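Protein (glyceraldehyde 3-phosphate dehydrogenase) (Sulfolobus solfataricus, PDB 1B7G) catalyses the phosphorylating oxidation of D-glyceraldehyde 3-phosphate in glycolysis, using NADP in preference to NAD. Local coordinates at residues Tyr9-Lys14 / Ala168-Glu173; Val137-Thr142 / Ser302-Glu307; Val29-Thr34 / Arg46-Tyr51. The protein carries 1 engineered substitution. All blocks are in the same frame, centred on the assembly; numbering follows the deposited sequence.

How the contacts relate
Contact 3 lies within the dinucleotide-binding part of the subunit. Contact 1 joins that part, through residues 9-14, to a loop of the C-terminal domain. Contact 2 lies near the centre of the chain and holds Cys139, the probable nucleophile. Contact 1 stands between the other two, its centre about 14 Å from that of contact 2 and about 17 Å from that of contact 3. Ile12 CG2 of contact 1 packs on Val304 CG2 of contact 2 at 4.1 Å. On the other side Tyr9 CD1 meets Val31 CG2 of contact 3 at 3.6 Å. Contacts 2 and 3 do not touch; their nearest atoms are about 12 Å apart. Each contact has its own sulfate, and that of contact 2 sits in the phosphate site beside Cys139.

Contact 1. Residues Tyr9-Lys14 / Ala168-Glu173; sequences YGTIGK and AADQKE. With SO4 (sulfate ion), chain G.
A single direct hydrogen bond joins residues 9-14 to the loop 168-173. Lys172 NZ donates to Thr11 OG1 over 2.9 Å. CG of Lys172 takes the crowded position between the backbone N and the carbonyl carbon (chi1 85°), and the chain beyond it is extended, so the lysine chain crosses the threonine side chain obliquely and brings NZ to OG1.

The sulfate and one water make the other bridges. Thr11 N donates to sulfate O2 over 2.9 Å in a nearly straight bond (167°), and Lys172 NZ reaches sulfate O1 at 2.7 Å. The water lies within hydrogen-bonding distance of Thr11 OG1, Asp170 OD2 and sulfate O4. The anion sits at the glycine-rich turn before helix 11-21, a Gly-X-Gly-X-X-Gly sequence of Rossmann type. Thr11 and Ile12 are NAD-binding residues by similarity, so the sulfate may mark part of the cofactor site. A CB at Gly10 would clash with sulfate O2, at 2.9 Å.

Charge is balanced from outside. Lys14 NZ and Lys172 NZ are only 4.3 Å apart, but Glu39 pairs with both, and Lys14 also meets Glu263 and Asp267 of the second subunit. An alanine in place of Lys172 would probably weaken sulfate binding and loosen the loop from Thr11. Asp170 OD1 pairs with Arg167, while Asp170 N donates to Glu173 OE2 across a type I turn.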
loop_
_atom_site.group_PDB
_atom_site.type_symbol
_atom_site.label_atom_id
_atom_site.label_comp_id
_atom_site.label_asym_id
_atom_site.label_seq_id
_atom_site.Cartn_x
_atom_site.Cartn_y
_atom_site.Cartn_z
ATOM N N TYR A 9 -7.617 -14.105 12.105
ATOM C CA TYR A 9 -6.691 -13.663 11.072
ATOM C C TYR A 9 -7.256 -12.501 10.279
ATOM O O TYR A 9 -7.599 -12.673 9.099
ATOM C CB TYR A 9 -6.413 -14.873 10.129
ATOM C CG TYR A 9 -5.191 -14.737 9.260
ATOM C CD1 TYR A 9 -3.916 -14.853 9.836
ATOM C CD2 TYR A 9 -5.269 -14.475 7.907
ATOM C CE1 TYR A 9 -2.779 -14.742 9.055
ATOM C CE2 TYR A 9 -4.121 -14.367 7.128
ATOM C CZ TYR A 9 -2.889 -14.501 7.713
ATOM O OH TYR A 9 -1.746 -14.346 6.949
ATOM N N GLY A 10 -7.348 -11.297 10.876
ATOM C CA GLY A 10 -7.945 -10.149 10.132
ATOM C C GLY A 10 -6.839 -9.107 9.978
ATOM O O GLY A 10 -5.654 -9.490 9.955
ATOM N N THR A 11 -7.164 -7.807 9.993
ATOM C CA THR A 11 -6.116 -6.784 9.821
ATOM C C THR A 11 -4.987 -6.933 10.825
ATOM O O THR A 11 -3.834 -6.867 10.458
ATOM C CB THR A 11 -6.752 -5.384 10.105
ATOM O OG1 THR A 11 -7.726 -5.228 9.071
ATOM C CG2 THR A 11 -5.725 -4.264 9.991
ATOM N N ILE A 12 -5.344 -7.005 12.117
ATOM C CA ILE A 12 -4.331 -7.117 13.174
ATOM C C ILE A 12 -3.716 -8.539 13.225
ATOM O O ILE A 12 -2.513 -8.675 13.306
ATOM C CB ILE A 12 -4.910 -6.785 14.544
ATOM C CG1 ILE A 12 -5.694 -5.461 14.572
ATOM C CG2 ILE A 12 -3.826 -6.778 15.632
ATOM C CD1 ILE A 12 -4.960 -4.286 13.965
ATOM N N GLY A 13 -4.573 -9.565 13.251
ATOM C CA GLY A 13 -4.119 -10.945 13.343
ATOM C C GLY A 13 -3.126 -11.336 12.262
ATOM O O GLY A 13 -2.072 -11.875 12.543
ATOM N N LYS A 14 -3.422 -11.046 10.977
ATOM C CA LYS A 14 -2.450 -11.375 9.925
ATOM C C LYS A 14 -1.104 -10.744 10.245
ATOM O O LYS A 14 -0.040 -11.340 9.994
ATOM C CB LYS A 14 -2.987 -11.046 8.549
ATOM C CG LYS A 14 -2.970 -9.582 8.090
ATOM C CD LYS A 14 -3.786 -9.492 6.788
ATOM C CE LYS A 14 -4.189 -8.075 6.451
ATOM N NZ LYS A 14 -4.814 -7.997 5.095
ATOM N N ALA A 168 -12.589 6.347 9.149
ATOM C CA ALA A 168 -13.842 5.638 9.180
ATOM C C ALA A 168 -13.722 4.106 9.170
ATOM O O ALA A 168 -14.405 3.391 9.926
ATOM C CB ALA A 168 -14.669 6.033 7.905
ATOM N N ALA A 169 -12.934 3.593 8.245
ATOM C CA ALA A 169 -12.813 2.147 8.052
ATOM C C ALA A 169 -11.514 1.863 7.296
ATOM O O ALA A 169 -10.941 2.766 6.702
ATOM C CB ALA A 169 -13.999 1.672 7.185
ATOM N N ASP A 170 -10.945 0.663 7.467
ATOM C CA ASP A 170 -9.696 0.427 6.725
ATOM C C ASP A 170 -10.014 0.358 5.225
ATOM O O ASP A 170 -11.145 0.125 4.802
ATOM C CB ASP A 170 -9.001 -0.827 7.175
ATOM C CG ASP A 170 -8.480 -0.640 8.612
ATOM O OD1 ASP A 170 -7.939 0.463 8.849
ATOM O OD2 ASP A 170 -8.673 -1.591 9.387
ATOM N N GLN A 171 -8.959 0.536 4.454
ATOM C CA GLN A 171 -9.009 0.577 3.022
ATOM C C GLN A 171 -9.601 -0.670 2.367
ATOM O O GLN A 171 -10.336 -0.516 1.368
ATOM C CB GLN A 171 -7.607 0.824 2.450
ATOM C CG GLN A 171 -7.680 0.899 0.914
ATOM C CD GLN A 171 -6.366 1.417 0.356
ATOM O OE1 GLN A 171 -6.115 2.624 0.357
ATOM N NE2 GLN A 171 -5.528 0.462 -0.054
ATOM N N LYS A 172 -9.422 -1.838 2.955
ATOM C CA LYS A 172 -10.021 -3.048 2.357
ATOM C C LYS A 172 -11.519 -3.104 2.578
ATOM O O LYS A 172 -12.220 -3.855 1.893
ATOM C CB LYS A 172 -9.341 -4.318 2.892
ATOM C CG LYS A 172 -9.933 -4.820 4.216
ATOM C CD LYS A 172 -8.918 -5.642 4.993
ATOM C CE LYS A 172 -9.565 -6.407 6.121
ATOM N NZ LYS A 172 -8.573 -7.103 6.984
ATOM N N GLU A 173 -12.045 -2.420 3.588
ATOM C CA GLU A 173 -13.493 -2.497 3.863
ATOM C C GLU A 173 -14.215 -1.688 2.810
ATOM O O GLU A 173 -13.756 -0.613 2.360
ATOM C CB GLU A 173 -13.771 -2.095 5.318
ATOM C CG GLU A 173 -12.759 -2.626 6.320
ATOM C CD GLU A 173 -12.936 -2.245 7.771
ATOM O OE1 GLU A 173 -13.646 -2.982 8.512
ATOM O OE2 GLU A 173 -12.375 -1.238 8.295
HETATM S S SO4 G . -10.984 -7.162 9.900
HETATM O O1 SO4 G . -10.584 -7.794 8.601
HETATM O O2 SO4 G . -9.755 -6.722 10.638
HETATM O O3 SO4 G . -11.737 -8.168 10.723
HETATM O O4 SO4 G . -11.871 -5.976 9.644
HETATM O O HOH W 1 -10.234 -4.114 9.043
#

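Contact 2. Residues Val137-Thr142 / Ser302-Glu307; sequences VSCNTT and SIVVPE. With SO4 (sulfate ion), chain C.
The tight side of this contact is mostly apolar and largely buried. Ile303 points its CG2 branch at Cys139, with CG2 to CB at 3.6 Å. Its CG1, anti to the backbone N (chi1 -180°), slides past Thr142 CG2 in the opposite direction. Val304 CG1 comes in obliquely beside Thr142 OG1, at 3.6 Å, and also touches the carbonyl oxygen of Val137. Thr142 CG2 meets Glu307 CG tip to tip. The carboxylate of Glu307 is held elsewhere, by Arg146 and Arg245. No hydrogen bond crosses between the segments.

Residues 139-142 open helix 139-152, after Val137 and Ser138; Cys139 is the nucleophile by similarity. Ser138 is the helix N-cap, and its OG accepts from Thr141 N at 3.1 Å. Ser138 O takes two bonds, from Thr142 N and from Thr142 OG1. The hydroxyl lies well above the carbonyl plane.

The other side is polar and ligand-binding. Asn140 points away from residues 302-307, and a sulfate lies there in the phosphate site. It receives bonds from Ser138 OG, from Asn140 N (2.8 Å to O3) and from Asn140 ND2 (2.9 Å to O2). Both Asn140 bonds are close to straight, and OD1 of the same amide is bonded to His221. His193 and Arg166 also bind the anion. The helix N-terminus would probably favour a negative charge here. Cys139 SG keeps a loose 4.4 Å to Val304 CG1.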
loop_
_atom_site.group_PDB
_atom_site.type_symbol
_atom_site.label_atom_id
_atom_site.label_comp_id
_atom_site.label_asym_id
_atom_site.label_seq_id
_atom_site.Cartn_x
_atom_site.Cartn_y
_atom_site.Cartn_z
ATOM N N VAL A 137 -4.139 -2.109 24.871
ATOM C CA VAL A 137 -5.103 -1.031 24.618
ATOM C C VAL A 137 -5.298 -0.794 23.115
ATOM O O VAL A 137 -4.535 -1.280 22.276
ATOM C CB VAL A 137 -4.705 0.294 25.271
ATOM C CG1 VAL A 137 -5.221 0.342 26.721
ATOM C CG2 VAL A 137 -3.208 0.519 25.241
ATOM N N SER A 138 -6.347 -0.023 22.778
ATOM C CA SER A 138 -6.668 0.208 21.365
ATOM C C SER A 138 -5.569 0.950 20.665
ATOM O O SER A 138 -4.650 1.537 21.261
ATOM C CB SER A 138 -8.004 1.018 21.271
ATOM O OG SER A 138 -7.672 2.392 21.619
ATOM N N CYS A 139 -5.676 1.072 19.333
ATOM C CA CYS A 139 -4.699 1.781 18.536
ATOM C C CYS A 139 -4.509 3.245 18.973
ATOM O O CYS A 139 -3.397 3.734 19.069
ATOM C CB CYS A 139 -5.208 1.791 17.050
ATOM S SG CYS A 139 -5.529 0.090 16.443
ATOM N N ASN A 140 -5.623 3.981 19.179
ATOM C CA ASN A 140 -5.426 5.398 19.549
ATOM C C ASN A 140 -5.066 5.514 21.017
ATOM O O ASN A 140 -4.332 6.429 21.379
ATOM C CB ASN A 140 -6.696 6.206 19.190
ATOM C CG ASN A 140 -6.730 6.459 17.683
ATOM O OD1 ASN A 140 -5.723 6.857 17.100
ATOM N ND2 ASN A 140 -7.857 6.238 17.047
ATOM N N THR A 141 -5.474 4.531 21.853
ATOM C CA THR A 141 -5.071 4.615 23.265
ATOM C C THR A 141 -3.561 4.403 23.349
ATOM O O THR A 141 -2.829 5.033 24.110
ATOM C CB THR A 141 -5.791 3.565 24.114
ATOM O OG1 THR A 141 -7.210 3.653 23.906
ATOM C CG2 THR A 141 -5.508 3.799 25.603
ATOM N N THR A 142 -3.087 3.426 22.539
ATOM C CA THR A 142 -1.642 3.165 22.490
ATOM C C THR A 142 -0.847 4.388 22.117
ATOM O O THR A 142 0.216 4.663 22.688
ATOM C CB THR A 142 -1.318 2.020 21.523
ATOM O OG1 THR A 142 -1.940 0.798 21.958
ATOM C CG2 THR A 142 0.185 1.767 21.431
ATOM N N SER A 302 -1.353 -1.111 12.092
ATOM C CA SER A 302 -0.131 -1.692 12.644
ATOM C C SER A 302 0.371 -1.222 13.985
ATOM O O SER A 302 1.308 -1.887 14.491
ATOM C CB SER A 302 0.976 -1.434 11.610
ATOM O OG SER A 302 1.342 -0.095 11.487
ATOM N N ILE A 303 -0.042 -0.099 14.538
ATOM C CA ILE A 303 0.532 0.385 15.780
ATOM C C ILE A 303 0.556 -0.622 16.914
ATOM O O ILE A 303 1.599 -0.700 17.592
ATOM C CB ILE A 303 -0.116 1.714 16.254
ATOM C CG1 ILE A 303 0.570 2.142 17.565
ATOM C CG2 ILE A 303 -1.638 1.529 16.387
ATOM C CD1 ILE A 303 0.315 3.623 17.925
ATOM N N VAL A 304 -0.435 -1.497 17.050
ATOM C CA VAL A 304 -0.435 -2.429 18.168
ATOM C C VAL A 304 0.349 -3.716 17.911
ATOM O O VAL A 304 0.463 -4.529 18.849
ATOM C CB VAL A 304 -1.809 -2.770 18.738
ATOM C CG1 VAL A 304 -2.507 -1.516 19.271
ATOM C CG2 VAL A 304 -2.730 -3.516 17.789
ATOM N N VAL A 305 0.834 -3.949 16.721
ATOM C CA VAL A 305 1.600 -5.175 16.438
ATOM C C VAL A 305 2.780 -5.383 17.349
ATOM O O VAL A 305 2.768 -6.406 18.065
ATOM C CB VAL A 305 1.942 -5.218 14.934
ATOM C CG1 VAL A 305 2.825 -6.402 14.554
ATOM C CG2 VAL A 305 0.590 -5.323 14.198
ATOM N N PRO A 306 3.754 -4.491 17.479
ATOM C CA PRO A 306 4.863 -4.637 18.387
ATOM C C PRO A 306 4.419 -4.751 19.832
ATOM O O PRO A 306 4.981 -5.578 20.596
ATOM C CB PRO A 306 5.798 -3.483 18.108
ATOM C CG PRO A 306 4.903 -2.444 17.484
ATOM C CD PRO A 306 3.811 -3.186 16.760
ATOM N N GLU A 307 3.348 -4.075 20.251
ATOM C CA GLU A 307 2.789 -4.161 21.569
ATOM C C GLU A 307 2.321 -5.575 21.908
ATOM O O GLU A 307 2.550 -6.070 23.013
ATOM C CB GLU A 307 1.578 -3.187 21.758
ATOM C CG GLU A 307 1.931 -1.740 21.426
ATOM C CD GLU A 307 3.067 -1.175 22.247
ATOM O OE1 GLU A 307 3.211 -1.641 23.395
ATOM O OE2 GLU A 307 3.880 -0.345 21.763
HETATM S S SO4 C . -9.686 3.486 18.831
HETATM O O1 SO4 C . -10.606 2.637 18.085
HETATM O O2 SO4 C . -9.981 4.980 18.474
HETATM O O3 SO4 C . -8.257 3.319 18.582
HETATM O O4 SO4 C . -9.994 3.250 20.253
#

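Contact 3. Residues Val29-Thr34 / Arg46-Tyr51; sequences VGVAKT and RGIRIY. Unlike the reference sequence in segment 46-51: Ile48 (reference Tyr). With SO4 (sulfate ion), chain E.
Strands 26-32 and 50-51 pair in parallel; the touching parts, 29-33 and 48-51, are 62° apart in direction. They are the two strands of a beta-alpha-beta unit of the Rossmann fold, with helix 38-45 as the crossover. Val31 pairs with Ile50 and Ala32 with Tyr51. Three backbone bonds join them. Val31 N donates to Arg49 O at 2.9 Å, Tyr51 N to Val31 O at 2.9 Å, and Lys33 N to Tyr51 O at 3.1 Å. All three donors lie nearly along the C=O axis of their acceptor. Tyr51 O and Val31 O also take CA-H...O contacts, from Ala32 CA and Ile50 CA respectively. Strand 50-51 is an outer strand of the sheet within this chain, while 26-32 has strand 2-7 on its other side.

Val31 and Ile50 point to the face packed by helix 38-45. Val31 CG1 crosses obliquely to Ile48 CG2, 3.7 Å away. Ile48 is an engineered replacement for tyrosine, and it also packs on Ala43. Ala32 and Tyr51 point to the other face, where Leu74 of helix 71-77 packs on both. The phenol ring of Tyr51 runs back along the strand toward Val29, with CE1 4.0 Å from Gly30 CA. A side chain at residue 30 would strike this ring. At the far end Lys33 bends at chi2 (91°), and its tip leads away to a sulfate. Lys33 NZ makes only a weak bond to sulfate O2, while Thr34 N donates to sulfate O1 over 3.0 Å.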
loop_
_atom_site.group_PDB
_atom_site.type_symbol
_atom_site.label_atom_id
_atom_site.label_comp_id
_atom_site.label_asym_id
_atom_site.label_seq_id
_atom_site.Cartn_x
_atom_site.Cartn_y
_atom_site.Cartn_z
ATOM N N VAL A 29 2.071 -21.261 15.833
ATOM C CA VAL A 29 1.433 -22.576 15.795
ATOM C C VAL A 29 0.403 -22.617 14.693
ATOM O O VAL A 29 0.220 -23.613 13.994
ATOM C CB VAL A 29 0.754 -22.909 17.145
ATOM C CG1 VAL A 29 -0.208 -24.069 17.019
ATOM C CG2 VAL A 29 1.803 -23.213 18.213
ATOM N N GLY A 30 -0.339 -21.511 14.532
ATOM C CA GLY A 30 -1.398 -21.514 13.512
ATOM C C GLY A 30 -2.329 -20.321 13.812
ATOM O O GLY A 30 -2.096 -19.602 14.788
ATOM N N VAL A 31 -3.292 -20.086 12.933
ATOM C CA VAL A 31 -4.209 -18.949 13.081
ATOM C C VAL A 31 -5.648 -19.431 12.973
ATOM O O VAL A 31 -5.928 -20.416 12.295
ATOM C CB VAL A 31 -3.969 -17.863 12.015
ATOM C CG1 VAL A 31 -2.518 -17.421 11.977
ATOM C CG2 VAL A 31 -4.378 -18.287 10.613
ATOM N N ALA A 32 -6.567 -18.691 13.600
ATOM C CA ALA A 32 -7.974 -19.091 13.584
ATOM C C ALA A 32 -8.821 -18.084 12.804
ATOM O O ALA A 32 -8.641 -16.860 12.930
ATOM C CB ALA A 32 -8.457 -19.284 15.003
ATOM N N LYS A 33 -9.737 -18.610 11.994
ATOM C CA LYS A 33 -10.535 -17.760 11.092
ATOM C C LYS A 33 -11.876 -18.394 10.761
ATOM O O LYS A 33 -11.952 -19.631 10.756
ATOM C CB LYS A 33 -9.713 -17.613 9.808
ATOM C CG LYS A 33 -10.430 -16.921 8.673
ATOM C CD LYS A 33 -10.219 -15.428 8.659
ATOM C CE LYS A 33 -10.773 -14.809 7.371
ATOM N NZ LYS A 33 -10.776 -13.324 7.459
ATOM N N THR A 34 -12.929 -17.621 10.514
ATOM C CA THR A 34 -14.229 -18.212 10.232
ATOM C C THR A 34 -14.553 -18.339 8.750
ATOM O O THR A 34 -15.144 -19.357 8.354
ATOM C CB THR A 34 -15.384 -17.460 10.924
ATOM O OG1 THR A 34 -15.207 -17.529 12.338
ATOM C CG2 THR A 34 -16.715 -18.116 10.590
ATOM N N ARG A 46 1.010 -19.513 2.157
ATOM C CA ARG A 46 2.281 -19.309 2.824
ATOM C C ARG A 46 2.603 -20.414 3.820
ATOM O O ARG A 46 3.558 -20.270 4.596
ATOM C CB ARG A 46 2.264 -17.951 3.542
ATOM C CG ARG A 46 2.382 -16.787 2.570
ATOM C CD ARG A 46 2.576 -15.487 3.308
ATOM N NE ARG A 46 3.623 -15.574 4.328
ATOM C CZ ARG A 46 3.589 -14.846 5.448
ATOM N NH1 ARG A 46 2.587 -13.999 5.680
ATOM N NH2 ARG A 46 4.572 -14.966 6.330
ATOM N N GLY A 47 1.775 -21.456 3.923
ATOM C CA GLY A 47 2.062 -22.553 4.835
ATOM C C GLY A 47 1.540 -22.366 6.246
ATOM O O GLY A 47 1.794 -23.176 7.152
ATOM N N ILE A 48 0.764 -21.291 6.447
ATOM C CA ILE A 48 0.189 -21.069 7.774
ATOM C C ILE A 48 -0.979 -22.013 8.000
ATOM O O ILE A 48 -1.896 -22.146 7.192
ATOM C CB ILE A 48 -0.224 -19.577 7.912
ATOM C CG1 ILE A 48 1.026 -18.691 7.806
ATOM C CG2 ILE A 48 -0.903 -19.365 9.261
ATOM C CD1 ILE A 48 0.696 -17.208 7.585
ATOM N N ARG A 49 -0.965 -22.726 9.105
ATOM C CA ARG A 49 -2.035 -23.639 9.481
ATOM C C ARG A 49 -3.273 -22.851 9.922
ATOM O O ARG A 49 -3.164 -22.017 10.833
ATOM C CB ARG A 49 -1.574 -24.520 10.645
ATOM C CG ARG A 49 -0.584 -25.606 10.194
ATOM C CD ARG A 49 -0.178 -26.474 11.389
ATOM N NE ARG A 49 0.913 -27.354 11.028
ATOM C CZ ARG A 49 1.717 -28.072 11.785
ATOM N NH1 ARG A 49 1.633 -28.080 13.108
ATOM N NH2 ARG A 49 2.648 -28.814 11.188
ATOM N N ILE A 50 -4.401 -23.152 9.318
ATOM C CA ILE A 50 -5.654 -22.505 9.645
ATOM C C ILE A 50 -6.626 -23.405 10.384
ATOM O O ILE A 50 -6.965 -24.502 9.948
ATOM C CB ILE A 50 -6.370 -21.989 8.381
ATOM C CG1 ILE A 50 -5.427 -21.077 7.586
ATOM C CG2 ILE A 50 -7.658 -21.268 8.790
ATOM C CD1 ILE A 50 -6.004 -20.706 6.232
ATOM N N TYR A 51 -7.062 -22.935 11.538
ATOM C CA TYR A 51 -7.994 -23.636 12.400
ATOM C C TYR A 51 -9.324 -22.879 12.364
ATOM O O TYR A 51 -9.308 -21.647 12.212
ATOM C CB TYR A 51 -7.453 -23.731 13.798
ATOM C CG TYR A 51 -6.158 -24.506 13.950
ATOM C CD1 TYR A 51 -4.953 -24.007 13.514
ATOM C CD2 TYR A 51 -6.167 -25.747 14.596
ATOM C CE1 TYR A 51 -3.779 -24.728 13.675
ATOM C CE2 TYR A 51 -4.992 -26.464 14.783
ATOM C CZ TYR A 51 -3.803 -25.954 14.314
ATOM O OH TYR A 51 -2.620 -26.655 14.489
HETATM S S SO4 E . -14.182 -13.859 9.360
HETATM O O1 SO4 E . -13.235 -14.990 9.112
HETATM O O2 SO4 E . -13.998 -12.811 8.297
HETATM O O3 SO4 E . -13.900 -13.253 10.696
HETATM O O4 SO4 E . -15.596 -14.349 9.331
HETATM O O HOH W 2 1.274 -22.517 11.311
#